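Local coordinates for IroE-like serine hydrolase (PDB 3GFF), which probably hydrolyses ester bonds, as a serine hydrolase of the esterase D family with an alpha/beta-hydrolase fold, at residues A59-L62 with Q63-Q67; H82-N85 with R86-Y90; K123-A126 with P127-S131; Q248-S251 with H252-L255. All coordinates share one frame; numbering follows the deposited sequence.

Contact 1 of 4, residues A59-L62 with Q63-Q67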
loop_
_atom_site.group_PDB
_atom_site.type_symbol
_atom_site.label_atom_id
_atom_site.label_comp_id
_atom_site.label_asym_id
_atom_site.label_seq_id
_atom_site.Cartn_x
_atom_site.Cartn_y
_atom_site.Cartn_z
ATOM N N ALA A 59 -2.620 -8.531 2.856
ATOM C CA ALA A 59 -2.362 -9.627 1.920
ATOM C C ALA A 59 -2.173 -9.117 0.432
ATOM O O ALA A 59 -1.252 -9.581 -0.252
ATOM C CB ALA A 59 -3.462 -10.710 2.023
ATOM N N SER A 60 -2.983 -8.158 -0.049
ATOM C CA SER A 60 -2.776 -7.645 -1.430
ATOM C C SER A 60 -1.423 -6.894 -1.571
ATOM O O SER A 60 -0.760 -6.962 -2.610
ATOM C CB SER A 60 -3.945 -6.790 -1.939
ATOM O OG SER A 60 -4.177 -5.632 -1.162
ATOM N N LEU A 61 -1.018 -6.186 -0.520
ATOM C CA LEU A 61 0.253 -5.488 -0.541
ATOM C C LEU A 61 1.371 -6.541 -0.551
ATOM O O LEU A 61 2.250 -6.516 -1.408
ATOM C CB LEU A 61 0.343 -4.510 0.640
ATOM C CG LEU A 61 1.708 -3.866 0.882
ATOM C CD1 LEU A 61 2.129 -3.090 -0.401
ATOM C CD2 LEU A 61 1.726 -3.007 2.163
ATOM N N LEU A 62 1.310 -7.494 0.369
ATOM C CA LEU A 62 2.336 -8.545 0.442
ATOM C C LEU A 62 2.546 -9.328 -0.868
ATOM O O LEU A 62 3.690 -9.539 -1.299
ATOM C CB LEU A 62 2.084 -9.480 1.627
ATOM C CG LEU A 62 2.315 -8.848 2.997
ATOM C CD1 LEU A 62 1.767 -9.741 4.062
ATOM C CD2 LEU A 62 3.779 -8.574 3.249
ATOM N N GLN A 63 1.455 -9.766 -1.485
ATOM C CA GLN A 63 1.513 -10.445 -2.772
ATOM C C GLN A 63 2.028 -9.487 -3.849
ATOM O O GLN A 63 2.749 -9.897 -4.717
ATOM C CB GLN A 63 0.131 -10.965 -3.153
ATOM C CG GLN A 63 -0.356 -12.163 -2.305
ATOM C CD GLN A 63 0.086 -13.541 -2.837
ATOM O OE1 GLN A 63 0.196 -13.763 -4.065
ATOM N NE2 GLN A 63 0.299 -14.494 -1.918
ATOM N N PHE A 64 1.635 -8.215 -3.814
ATOM C CA PHE A 64 2.122 -7.235 -4.792
ATOM C C PHE A 64 3.647 -7.065 -4.666
ATOM O O PHE A 64 4.364 -7.144 -5.640
ATOM C CB PHE A 64 1.416 -5.868 -4.655
ATOM C CG PHE A 64 2.003 -4.787 -5.548
ATOM C CD1 PHE A 64 1.555 -4.606 -6.841
ATOM C CD2 PHE A 64 3.020 -3.958 -5.065
ATOM C CE1 PHE A 64 2.092 -3.639 -7.641
ATOM C CE2 PHE A 64 3.576 -2.995 -5.862
ATOM C CZ PHE A 64 3.103 -2.831 -7.158
ATOM N N LEU A 65 4.133 -6.875 -3.453
ATOM C CA LEU A 65 5.571 -6.691 -3.225
ATOM C C LEU A 65 6.456 -7.880 -3.640
ATOM O O LEU A 65 7.666 -7.711 -3.764
ATOM C CB LEU A 65 5.835 -6.344 -1.758
ATOM C CG LEU A 65 5.483 -4.938 -1.247
ATOM C CD1 LEU A 65 5.643 -4.860 0.230
ATOM C CD2 LEU A 65 6.380 -3.943 -1.888
ATOM N N SER A 66 5.876 -9.061 -3.869
ATOM C CA SER A 66 6.672 -10.246 -4.268
ATOM C C SER A 66 6.321 -10.827 -5.625
ATOM O O SER A 66 6.662 -11.969 -5.907
ATOM C CB SER A 66 6.536 -11.342 -3.223
ATOM O OG SER A 66 5.172 -11.650 -3.027
ATOM N N GLN A 67 5.663 -10.063 -6.483
ATOM C CA GLN A 67 5.328 -10.561 -7.814
ATOM C C GLN A 67 6.303 -9.925 -8.810
ATOM O O GLN A 67 7.012 -8.964 -8.488
ATOM C CB GLN A 67 3.854 -10.260 -8.169
ATOM C CG GLN A 67 3.547 -8.758 -8.435
ATOM C CD GLN A 67 2.051 -8.448 -8.651
ATOM O OE1 GLN A 67 1.164 -9.116 -8.094
ATOM N NE2 GLN A 67 1.779 -7.420 -9.451
#

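Contact 2 of 4, residues H82-N85 with R86-Y90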
loop_
_atom_site.group_PDB
_atom_site.type_symbol
_atom_site.label_atom_id
_atom_site.label_comp_id
_atom_site.label_asym_id
_atom_site.label_seq_id
_atom_site.Cartn_x
_atom_site.Cartn_y
_atom_site.Cartn_z
ATOM N N HIS A 82 -8.668 -14.370 12.576
ATOM C CA HIS A 82 -9.811 -13.565 12.937
ATOM C C HIS A 82 -9.963 -13.548 14.431
ATOM O O HIS A 82 -9.530 -14.470 15.104
ATOM C CB HIS A 82 -11.117 -14.053 12.330
ATOM C CG HIS A 82 -11.111 -14.056 10.851
ATOM N ND1 HIS A 82 -12.150 -14.561 10.113
ATOM C CD2 HIS A 82 -10.162 -13.670 9.963
ATOM C CE1 HIS A 82 -11.867 -14.441 8.827
ATOM N NE2 HIS A 82 -10.661 -13.908 8.710
ATOM N N ASN A 83 -10.594 -12.482 14.914
ATOM C CA ASN A 83 -10.926 -12.314 16.302
ATOM C C ASN A 83 -12.296 -12.876 16.684
ATOM O O ASN A 83 -13.207 -13.037 15.862
ATOM C CB ASN A 83 -10.945 -10.827 16.652
ATOM C CG ASN A 83 -9.580 -10.262 16.838
ATOM O OD1 ASN A 83 -8.792 -10.798 17.602
ATOM N ND2 ASN A 83 -9.305 -9.151 16.193
ATOM N N THR A 84 -12.404 -13.207 17.961
ATOM C CA THR A 84 -13.681 -13.535 18.561
ATOM C C THR A 84 -13.736 -12.451 19.673
ATOM O O THR A 84 -14.306 -11.377 19.466
ATOM C CB THR A 84 -13.706 -14.959 19.068
ATOM O OG1 THR A 84 -12.750 -15.109 20.112
ATOM C CG2 THR A 84 -13.387 -15.950 17.926
ATOM N N ASN A 85 -13.066 -12.698 20.804
ATOM C CA ASN A 85 -12.968 -11.704 21.885
ATOM C C ASN A 85 -11.569 -11.012 21.864
ATOM O O ASN A 85 -10.579 -11.459 22.468
ATOM C CB ASN A 85 -13.287 -12.358 23.229
ATOM C CG ASN A 85 -13.513 -11.353 24.352
ATOM O OD1 ASN A 85 -13.095 -10.188 24.282
ATOM N ND2 ASN A 85 -14.132 -11.828 25.422
ATOM N N ARG A 86 -11.514 -9.918 21.132
ATOM C CA ARG A 86 -10.299 -9.133 20.945
ATOM C C ARG A 86 -9.714 -8.536 22.237
ATOM O O ARG A 86 -8.508 -8.554 22.441
ATOM C CB ARG A 86 -10.617 -8.018 19.960
ATOM C CG ARG A 86 -9.458 -7.085 19.629
ATOM C CD ARG A 86 -9.763 -6.288 18.371
ATOM N NE ARG A 86 -8.517 -5.810 17.797
ATOM C CZ ARG A 86 -8.014 -4.593 17.990
ATOM N NH1 ARG A 86 -8.684 -3.691 18.722
ATOM N NH2 ARG A 86 -6.843 -4.269 17.433
HETATM N N MSE A 87 -10.552 -7.996 23.110
HETATM C CA MSE A 87 -10.015 -7.436 24.343
HETATM C C MSE A 87 -9.452 -8.541 25.231
HETATM O O MSE A 87 -8.572 -8.302 26.018
HETATM C CB MSE A 87 -11.043 -6.591 25.094
HETATM C CG MSE A 87 -11.301 -5.195 24.469
HETATM SE SE MSE A 87 -9.674 -4.083 24.347
HETATM C CE MSE A 87 -9.395 -4.029 26.237
ATOM N N ARG A 88 -9.948 -9.748 25.082
ATOM C CA ARG A 88 -9.498 -10.848 25.908
ATOM C C ARG A 88 -8.170 -11.349 25.407
ATOM O O ARG A 88 -7.252 -11.490 26.193
ATOM C CB ARG A 88 -10.516 -11.983 25.894
ATOM C CG ARG A 88 -10.230 -13.168 26.819
ATOM C CD ARG A 88 -11.078 -14.356 26.386
ATOM N NE ARG A 88 -10.706 -14.791 25.041
ATOM C CZ ARG A 88 -11.361 -15.695 24.319
ATOM N NH1 ARG A 88 -12.457 -16.291 24.789
ATOM N NH2 ARG A 88 -10.923 -16.008 23.104
ATOM N N ASP A 89 -8.061 -11.552 24.089
ATOM C CA ASP A 89 -6.899 -12.184 23.483
ATOM C C ASP A 89 -5.731 -11.283 23.172
ATOM O O ASP A 89 -4.633 -11.769 23.044
ATOM C CB ASP A 89 -7.309 -12.844 22.174
ATOM C CG ASP A 89 -8.338 -13.947 22.362
ATOM O OD1 ASP A 89 -8.385 -14.561 23.454
ATOM O OD2 ASP A 89 -9.103 -14.207 21.403
ATOM N N TYR A 90 -5.961 -9.986 23.035
ATOM C CA TYR A 90 -4.904 -9.073 22.626
ATOM C C TYR A 90 -4.287 -8.295 23.767
ATOM O O TYR A 90 -3.375 -7.509 23.526
ATOM C CB TYR A 90 -5.416 -8.136 21.508
ATOM C CG TYR A 90 -5.495 -8.764 20.130
ATOM C CD1 TYR A 90 -5.574 -10.140 19.965
ATOM C CD2 TYR A 90 -5.587 -7.975 18.997
ATOM C CE1 TYR A 90 -5.662 -10.708 18.733
ATOM C CE2 TYR A 90 -5.694 -8.556 17.715
ATOM C CZ TYR A 90 -5.749 -9.919 17.601
ATOM O OH TYR A 90 -5.884 -10.545 16.358
HETATM O O HOH W 1 -7.221 -12.588 16.256
HETATM O O HOH W 2 -9.493 -12.939 19.174
HETATM O O HOH W 3 -14.257 -8.715 20.038
HETATM O O HOH W 4 -13.177 -7.377 22.768
#

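Contact 3 of 4, residues K123-A126 with P127-S131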
loop_
_atom_site.group_PDB
_atom_site.type_symbol
_atom_site.label_atom_id
_atom_site.label_comp_id
_atom_site.label_asym_id
_atom_site.label_seq_id
_atom_site.Cartn_x
_atom_site.Cartn_y
_atom_site.Cartn_z
ATOM N N LYS A 123 0.450 -23.886 20.107
ATOM C CA LYS A 123 0.070 -25.236 20.447
ATOM C C LYS A 123 -0.970 -25.812 19.489
ATOM O O LYS A 123 -1.002 -27.009 19.304
ATOM C CB LYS A 123 -0.396 -25.319 21.908
ATOM C CG LYS A 123 0.666 -24.884 22.920
ATOM C CD LYS A 123 1.820 -25.873 23.021
ATOM C CE LYS A 123 2.751 -25.550 24.243
ATOM N NZ LYS A 123 3.889 -26.532 24.399
ATOM N N GLU A 124 -1.767 -24.955 18.852
ATOM C CA GLU A 124 -2.808 -25.418 17.941
ATOM C C GLU A 124 -2.703 -24.877 16.522
ATOM O O GLU A 124 -2.505 -25.653 15.575
ATOM C CB GLU A 124 -4.162 -25.090 18.532
ATOM C CG GLU A 124 -4.397 -25.710 19.897
ATOM C CD GLU A 124 -5.670 -25.253 20.576
ATOM O OE1 GLU A 124 -6.081 -24.089 20.416
ATOM O OE2 GLU A 124 -6.258 -26.041 21.317
ATOM N N LEU A 125 -2.787 -23.564 16.344
ATOM C CA LEU A 125 -2.773 -23.016 14.986
ATOM C C LEU A 125 -1.472 -23.304 14.168
ATOM O O LEU A 125 -1.550 -23.909 13.093
ATOM C CB LEU A 125 -3.127 -21.527 14.986
ATOM C CG LEU A 125 -3.315 -20.865 13.598
ATOM C CD1 LEU A 125 -4.472 -21.450 12.806
ATOM C CD2 LEU A 125 -3.479 -19.342 13.728
ATOM N N ALA A 126 -0.302 -22.902 14.651
ATOM C CA ALA A 126 0.905 -23.122 13.848
ATOM C C ALA A 126 1.160 -24.624 13.501
ATOM O O ALA A 126 1.409 -24.983 12.345
ATOM C CB ALA A 126 2.151 -22.418 14.467
ATOM N N PRO A 127 1.093 -25.507 14.482
ATOM C CA PRO A 127 1.272 -26.905 14.100
ATOM C C PRO A 127 0.333 -27.371 12.973
ATOM O O PRO A 127 0.723 -28.184 12.133
ATOM C CB PRO A 127 0.975 -27.662 15.405
ATOM C CG PRO A 127 1.230 -26.683 16.483
ATOM C CD PRO A 127 0.969 -25.330 15.940
ATOM N N SER A 128 -0.898 -26.865 12.967
ATOM C CA SER A 128 -1.913 -27.252 11.978
ATOM C C SER A 128 -1.555 -26.751 10.565
ATOM O O SER A 128 -1.657 -27.498 9.590
ATOM C CB SER A 128 -3.289 -26.729 12.402
ATOM O OG SER A 128 -4.253 -27.037 11.435
ATOM N N ILE A 129 -1.136 -25.493 10.503
ATOM C CA ILE A 129 -0.655 -24.828 9.289
ATOM C C ILE A 129 0.571 -25.567 8.787
ATOM O O ILE A 129 0.680 -25.908 7.626
ATOM C CB ILE A 129 -0.211 -23.367 9.599
ATOM C CG1 ILE A 129 -1.391 -22.488 10.080
ATOM C CG2 ILE A 129 0.503 -22.710 8.393
ATOM C CD1 ILE A 129 -2.296 -22.060 9.050
ATOM N N GLU A 130 1.490 -25.854 9.690
ATOM C CA GLU A 130 2.736 -26.500 9.294
ATOM C C GLU A 130 2.584 -27.940 8.841
ATOM O O GLU A 130 3.427 -28.429 8.102
ATOM C CB GLU A 130 3.767 -26.383 10.401
ATOM C CG GLU A 130 4.140 -24.965 10.704
ATOM C CD GLU A 130 5.182 -24.830 11.791
ATOM O OE1 GLU A 130 5.826 -25.828 12.113
ATOM O OE2 GLU A 130 5.364 -23.716 12.335
ATOM N N SER A 131 1.541 -28.622 9.306
ATOM C CA SER A 131 1.280 -29.994 8.887
ATOM C C SER A 131 0.577 -30.013 7.536
ATOM O O SER A 131 0.634 -31.009 6.861
ATOM C CB SER A 131 0.447 -30.770 9.915
ATOM O OG SER A 131 -0.938 -30.446 9.857
#

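Contact 4 of 4, residues Q248-S251 with H252-L255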
loop_
_atom_site.group_PDB
_atom_site.type_symbol
_atom_site.label_atom_id
_atom_site.label_comp_id
_atom_site.label_asym_id
_atom_site.label_seq_id
_atom_site.Cartn_x
_atom_site.Cartn_y
_atom_site.Cartn_z
ATOM N N GLN A 248 -5.028 4.432 12.868
ATOM C CA GLN A 248 -5.592 3.448 11.959
ATOM C C GLN A 248 -4.871 3.390 10.579
ATOM O O GLN A 248 -4.541 2.296 10.126
ATOM C CB GLN A 248 -7.123 3.611 11.872
ATOM C CG GLN A 248 -7.843 3.098 13.164
ATOM C CD GLN A 248 -7.693 1.577 13.384
ATOM O OE1 GLN A 248 -7.628 0.795 12.438
ATOM N NE2 GLN A 248 -7.650 1.166 14.640
ATOM N N SER A 249 -4.575 4.533 9.952
ATOM C CA SER A 249 -3.939 4.517 8.590
ATOM C C SER A 249 -2.506 3.968 8.526
ATOM O O SER A 249 -2.014 3.638 7.447
ATOM C CB SER A 249 -3.910 5.907 7.949
ATOM O OG SER A 249 -2.808 6.683 8.412
ATOM N N VAL A 250 -1.823 3.899 9.652
ATOM C CA VAL A 250 -0.426 3.489 9.611
ATOM C C VAL A 250 -0.240 1.973 9.444
ATOM O O VAL A 250 0.870 1.532 9.158
ATOM C CB VAL A 250 0.378 4.008 10.831
ATOM C CG1 VAL A 250 0.162 3.073 12.058
ATOM C CG2 VAL A 250 1.872 4.119 10.471
ATOM N N SER A 251 -1.319 1.188 9.571
ATOM C CA SER A 251 -1.229 -0.267 9.427
ATOM C C SER A 251 -0.641 -0.631 8.085
ATOM O O SER A 251 0.256 -1.500 7.988
ATOM C CB SER A 251 -2.604 -0.961 9.641
ATOM O OG SER A 251 -3.584 -0.580 8.667
ATOM N N HIS A 252 -1.086 0.081 7.055
ATOM C CA HIS A 252 -0.653 -0.208 5.687
ATOM C C HIS A 252 0.811 0.156 5.363
ATOM O O HIS A 252 1.578 -0.739 4.947
ATOM C CB HIS A 252 -1.575 0.468 4.703
ATOM C CG HIS A 252 -1.429 -0.028 3.294
ATOM N ND1 HIS A 252 -2.085 -1.149 2.834
ATOM C CD2 HIS A 252 -0.747 0.471 2.240
ATOM C CE1 HIS A 252 -1.803 -1.326 1.554
ATOM N NE2 HIS A 252 -1.000 -0.349 1.166
ATOM N N ILE A 253 1.164 1.446 5.492
ATOM C CA ILE A 253 2.526 1.941 5.204
ATOM C C ILE A 253 3.519 1.364 6.205
ATOM O O ILE A 253 4.715 1.244 5.902
ATOM C CB ILE A 253 2.617 3.550 5.130
ATOM C CG1 ILE A 253 3.850 4.009 4.333
ATOM C CG2 ILE A 253 2.595 4.207 6.515
ATOM C CD1 ILE A 253 3.935 3.473 2.836
ATOM N N GLY A 254 3.025 1.043 7.411
ATOM C CA GLY A 254 3.835 0.427 8.474
ATOM C C GLY A 254 4.293 -0.972 8.072
ATOM O O GLY A 254 5.452 -1.329 8.268
ATOM N N LEU A 255 3.381 -1.765 7.509
ATOM C CA LEU A 255 3.721 -3.087 6.969
ATOM C C LEU A 255 4.586 -2.890 5.707
ATOM O O LEU A 255 5.584 -3.554 5.506
ATOM C CB LEU A 255 2.450 -3.869 6.606
ATOM C CG LEU A 255 2.604 -5.265 5.942
ATOM C CD1 LEU A 255 3.198 -6.335 6.896
ATOM C CD2 LEU A 255 1.229 -5.767 5.363
HETATM O O HOH W 5 -0.660 3.689 5.145
#

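Contact 1 of 4, residues A59-L62 with Q63-Q67
Q63 N, F64 N and L65 N of 63-67 each hydrogen-bond back to a carbonyl of 59-62. Q63 N reaches A59 O at 3.0 Å and almost straight (173°), L65 N meets L61 O head-on at 2.8 Å, and F64 N comes to S60 O at 3.0 Å from above the carbonyl plane. Beyond them the pattern weakens: S66 N lies 3.4 Å from L62 O in a weak, bent bond, and S66 OG stands 3.1 Å from the same oxygen. This is the C-terminal part of helix 51-65, the crossover of a beta-alpha-beta unit running from strand 43-48 to strand 77-81. Apolar contact adds one pair. L61 and L65 lie side by side and point the same way, L61 CD1 3.9 Å from L65 CG, with L61 CG turned away from its own N (chi1 171°); both side chains pack on Y256 of helix 250-263. Q63 lays its CG 3.4 Å from A59 O, then bends at chi2 (-87°), and its NE2 makes a weak hydrogen bond to L32 O. On the dimer side, S60 OG bonds to S60 OG of the second subunit, and the F64 ring stacks with H57 of the second subunit.

Contact 2 of 4, residues H82-N85 with R86-Y90
N85 swings its CG away from its own N (chi1 -167°), setting the amide beside R88 CB, while R88 bends at chi3 (64°) and folds its guanidinium back over N85. The result is an N-cap: N85 precedes the short helix 86-89, after strand 77-81, and its OD1 accepts R88 N at 3.3 Å from above the amide plane. N85 O takes D89 N at 3.0 Å, nearly in line with its C=O. N85 CB sits over the centre of one face of the R88 guanidinium. The edge makes a side-on salt bridge to D89, NE 2.8 Å and NH2 2.9 Å from OD1; the D89 carboxylate also has a salt bridge to R26, and R88 NH2 one to E24. With a leucine in place of R88, D89 OD1 would probably lose both guanidinium donors and E24 one charged partner. N83 and Y90 approach from opposite directions, N83 OD1 3.2 Å from Y90 CZ, obliquely to the ring, with amide and ring planes 65° apart. N83 ND2 lies at the edge of the R86 guanidinium, whose NE salt-bridges D50. One water accepts from M87 N (a selenomethionine) at 2.7 Å and donates to N85 OD1 at 3.2 Å.

Contact 3 of 4, residues K123-A126 with P127-S131
L125 O accepts two backbone N-H groups: I129 N at 3.1 Å, almost straight at 170°, and S128 N at 3.0 Å, a weak bond strongly bent to 121°. S128 N is shared in turn, since it also reaches E124 O at 3.3 Å with a better angle. One residue on, E130 N meets A126 O at 2.8 Å. P127, just before S128, has no N-H to give: K123 O faces P127 CG at 3.6 Å where a donor would otherwise stand, helix 114-132 kinks here, and a wider pi-type turn runs through 123-125. Packing is tight at the join, with A126 CB only 3.5 Å from P127 CD. The E130 chain, with CG set opposite its carbonyl carbon (chi1 -63°), passes A126 O at 3.2 Å through CG and continues extended toward A126 CB. A glycine in place of E130 would probably leave A126 O and CB without the chain that lies against them. On the sheet side L125 CD1 touches I129 CG1 at 4.2 Å; both residues pack on Y28 of strand 24-31, and I129 also on V79 of strand 77-81. The E124 carboxylate turns to S19 OG and L21 N. The bonding thus implies a helix that bends at its proline without breaking, because the N-H groups just after it keep their acceptors in the turn before.

Contact 4 of 4, residues Q248-S251 with H252-L255
This is a local, buried contact between successive turns near the start of helix 250-263, which follows strand 235-241, an outermost strand, within this chain, of the alpha/beta-hydrolase sheet. The residue just ahead of Q248 is the histidine of a probable Ser-His-Asp triad, so the helix begins beside the likely active site, and V250 touches D169, the probable triad acid. Two backbone bonds carry the turn. G254 N reaches V250 O at 2.8 Å, tilted from the carbonyl plane and bent (139°); a beta carbon at G254 would run into V250 O, so its absence fits this close approach. L255 N meets S251 O at 3.2 Å from above the carbonyl plane, and L255 CB rests 3.5 Å from the same oxygen. V250 and I253 cross at about a right angle, methyl to methyl, with V250 CG2 4.0 Å from I253 CG2. The first torsions bring the two methyls together: V250 CG2 lies opposite its own N, and I253 CG2 sits between its N and carbonyl carbon. S251 OG is hydrogen-bonded to Q54 OE1 of helix 51-65. H252 throws its ring outward (chi1 -166°), where ND1 is hydrogen-bonded to H57 ND1 and NE2 to NE2 of H252 in the second subunit. Near the start of the helix S249 O and I253 N stand 4.3 Å apart, and one water bridges them, donating to S249 O at 2.7 Å and accepting from I253 N at 2.9 Å.

In the fold
Contacts 1 and 4 are the buried pair: their helices, 51-65 and 250-263, lie against each other, L61 CD2 packing 3.6 Å from H252 O, and both reach the second subunit. L61, L62 and L255 pack between the helices, while S60, F64 and H252 meet the second subunit. Contacts 2 and 3 are partly buried and meet no other chain of the assembly; their nearest atoms are about 7 Å apart. Contact 2, near the probable active site, is held by charges, an amide cap and waters, whereas contact 3 is a proline-bent helix with one apolar side on the sheet. Contacts 3 and 4 lie on opposite sides of the chain's centre, their own centres 28 Å apart.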